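Putative sugar phosphate isomerase (Acidithiobacillus ferrooxidans, PDB 3L2H) is a metal-binding protein of the cupin family that probably acts as a sugar phosphate isomerase. Local coordinates at the interface of chains A and B. Numbering follows the deposited sequence. Chains: chain A/B, Putative sugar phosphate isomerase.

The interface of chains A and B. Residues chain A 128, 137, 139, 141, 146, 148; chain B 128, 139, 141, 146, 148.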
# COMPACT_ATOMS: atom_id res chain seq x y z
N VAL A 128 -6.30 13.39 0.93
CA VAL A 128 -7.38 14.34 0.76
C VAL A 128 -7.29 15.17 2.03
O VAL A 128 -7.24 14.61 3.13
CB VAL A 128 -8.74 13.67 0.59
CG1 VAL A 128 -9.90 14.72 0.43
CG2 VAL A 128 -8.76 12.64 -0.60
N ARG A 137 -11.49 21.50 -0.61
CA ARG A 137 -10.92 20.18 -0.47
C ARG A 137 -9.77 20.03 -1.45
O ARG A 137 -9.90 20.40 -2.64
CB ARG A 137 -12.00 19.16 -0.74
CG ARG A 137 -11.51 17.74 -0.84
CD ARG A 137 -12.67 16.76 -0.75
NE ARG A 137 -13.17 16.67 0.60
CZ ARG A 137 -14.12 15.86 1.01
NH1 ARG A 137 -14.78 15.05 0.19
NH2 ARG A 137 -14.44 15.86 2.29
N TYR A 139 -7.37 17.33 -3.29
CA TYR A 139 -7.07 15.96 -3.59
C TYR A 139 -5.60 15.96 -4.08
O TYR A 139 -5.27 16.65 -5.09
CB TYR A 139 -7.99 15.39 -4.66
CG TYR A 139 -9.48 15.55 -4.43
CD1 TYR A 139 -10.23 14.54 -3.83
CD2 TYR A 139 -10.13 16.70 -4.83
CE1 TYR A 139 -11.55 14.66 -3.61
CE2 TYR A 139 -11.49 16.85 -4.63
CZ TYR A 139 -12.21 15.82 -4.01
OH TYR A 139 -13.56 15.96 -3.81
N ASN A 141 -2.60 13.54 -5.39
CA ASN A 141 -2.42 12.25 -6.00
C ASN A 141 -1.09 12.15 -6.76
O ASN A 141 -0.95 12.63 -7.88
CB ASN A 141 -3.62 11.99 -6.92
CG ASN A 141 -4.92 11.72 -6.12
OD1 ASN A 141 -4.97 10.77 -5.35
ND2 ASN A 141 -5.94 12.57 -6.31
N ASN A 146 -5.06 18.92 -6.83
CA ASN A 146 -6.35 19.34 -7.34
C ASN A 146 -7.14 19.98 -6.21
O ASN A 146 -7.57 19.27 -5.29
CB ASN A 146 -7.14 18.15 -7.82
CG ASN A 146 -6.71 17.61 -9.18
OD1 ASN A 146 -7.33 16.66 -9.66
ND2 ASN A 146 -5.71 18.23 -9.83
N VAL A 148 -10.44 21.96 -5.00
CA VAL A 148 -11.81 22.11 -5.43
C VAL A 148 -12.66 22.75 -4.33
O VAL A 148 -12.55 22.37 -3.17
CB VAL A 148 -12.45 20.75 -5.81
CG1 VAL A 148 -13.84 20.95 -6.42
CG2 VAL A 148 -11.52 19.95 -6.76
N VAL B 128 -8.86 7.51 -9.10
CA VAL B 128 -9.30 8.71 -9.76
C VAL B 128 -9.67 8.27 -11.18
O VAL B 128 -8.90 7.53 -11.85
CB VAL B 128 -8.23 9.84 -9.78
CG1 VAL B 128 -8.76 11.08 -10.53
CG2 VAL B 128 -7.77 10.23 -8.34
N TYR B 139 -13.31 11.25 -7.99
CA TYR B 139 -12.38 10.88 -6.95
C TYR B 139 -13.11 9.89 -6.06
O TYR B 139 -14.10 10.23 -5.42
CB TYR B 139 -11.94 12.07 -6.14
CG TYR B 139 -11.36 13.22 -6.93
CD1 TYR B 139 -9.99 13.31 -7.20
CD2 TYR B 139 -12.17 14.25 -7.37
CE1 TYR B 139 -9.48 14.43 -7.91
CE2 TYR B 139 -11.67 15.31 -8.05
CZ TYR B 139 -10.34 15.41 -8.32
OH TYR B 139 -9.94 16.53 -8.99
N ASN B 141 -12.67 7.54 -2.85
CA ASN B 141 -11.82 7.35 -1.68
C ASN B 141 -12.57 6.61 -0.58
O ASN B 141 -13.39 7.17 0.13
CB ASN B 141 -11.37 8.71 -1.20
CG ASN B 141 -10.40 9.36 -2.17
OD1 ASN B 141 -9.33 8.81 -2.43
ND2 ASN B 141 -10.78 10.50 -2.74
N ASN B 146 -16.71 11.32 -5.11
CA ASN B 146 -16.78 12.75 -5.36
C ASN B 146 -16.64 13.02 -6.85
O ASN B 146 -15.58 12.75 -7.42
CB ASN B 146 -15.64 13.48 -4.64
CG ASN B 146 -15.79 13.59 -3.14
OD1 ASN B 146 -14.88 14.14 -2.51
ND2 ASN B 146 -16.93 13.14 -2.55
N VAL B 148 -16.61 15.72 -9.94
CA VAL B 148 -16.33 17.13 -10.12
C VAL B 148 -16.16 17.48 -11.59
O VAL B 148 -15.45 16.77 -12.33
CB VAL B 148 -15.05 17.53 -9.36
CG1 VAL B 148 -14.80 19.05 -9.45
CG2 VAL B 148 -15.10 17.06 -7.87
O HOH W 1 -8.42 11.55 -4.56
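A:Tyr139 and B:Tyr139 lie face to face across the two-fold axis, their ring centroids 3.7 Å apart and their planes within 5° of parallel. The rings sit almost squarely over one another but with their CG-to-CZ axes turned obliquely, which sets CG of each over the CD1/CE1 side of the other; CD1 of A:Tyr139 is 3.6 Å from CG of B:Tyr139. CG is anti to the carbonyl carbon and beside the backbone N (chi1 -52° in A:Tyr139), and in this setting each ring lies flat against its twin. The aliphatic CG of A:Arg137 rests over the rim of the opposite face of A:Tyr139, while CG2 of A:Val148 meets its edge.

Tyrosine suits this place because its face stacks while its tip forms a polar bond. The phenol OH of A:Tyr139 donates to the amide oxygen OD1 of B:Asn146 at 2.6 Å, and in the twin bond OH of B:Tyr139 donates to OD1 of A:Asn146 at 2.7 Å. Ring and amide planes stand 80° apart, and the hydroxyl approaches tilted from the carbonyl plane. An asparagine carbonyl can accept two donors: the in-plane lone pair of B:Asn146 OD1 receives NH1 of A:Arg137 at 2.8 Å, guanidinium and amide nearly coplanar. The long arginine chain, bent at chi3, reaches that oxygen while its methylene covers the ring. An alanine in place of A:Tyr139 would probably leave one face of B:Tyr139 without its stacking partner and B:Asn146 OD1 without its phenol donor.

Beside the rings, ND2 of A:Asn141 and of B:Asn141 each lie 3.2 Å from the oxygen of water 1, which bridges the chains. Each amide can meet both water and a methyl: ND2 of A:Asn141 also touches CG2 of B:Val128, tip to tip. The compact, branched A:Val148 and B:Val148 pass antiparallel, their CG1 methyls 3.7 Å apart.

Side chains from strands 126-131, 136-141 and 144-149 thus form part of a two-fold symmetric interface holding two cupin subunits together in the deposited tetramer; the structure alone does not show whether this dimer exists in solution.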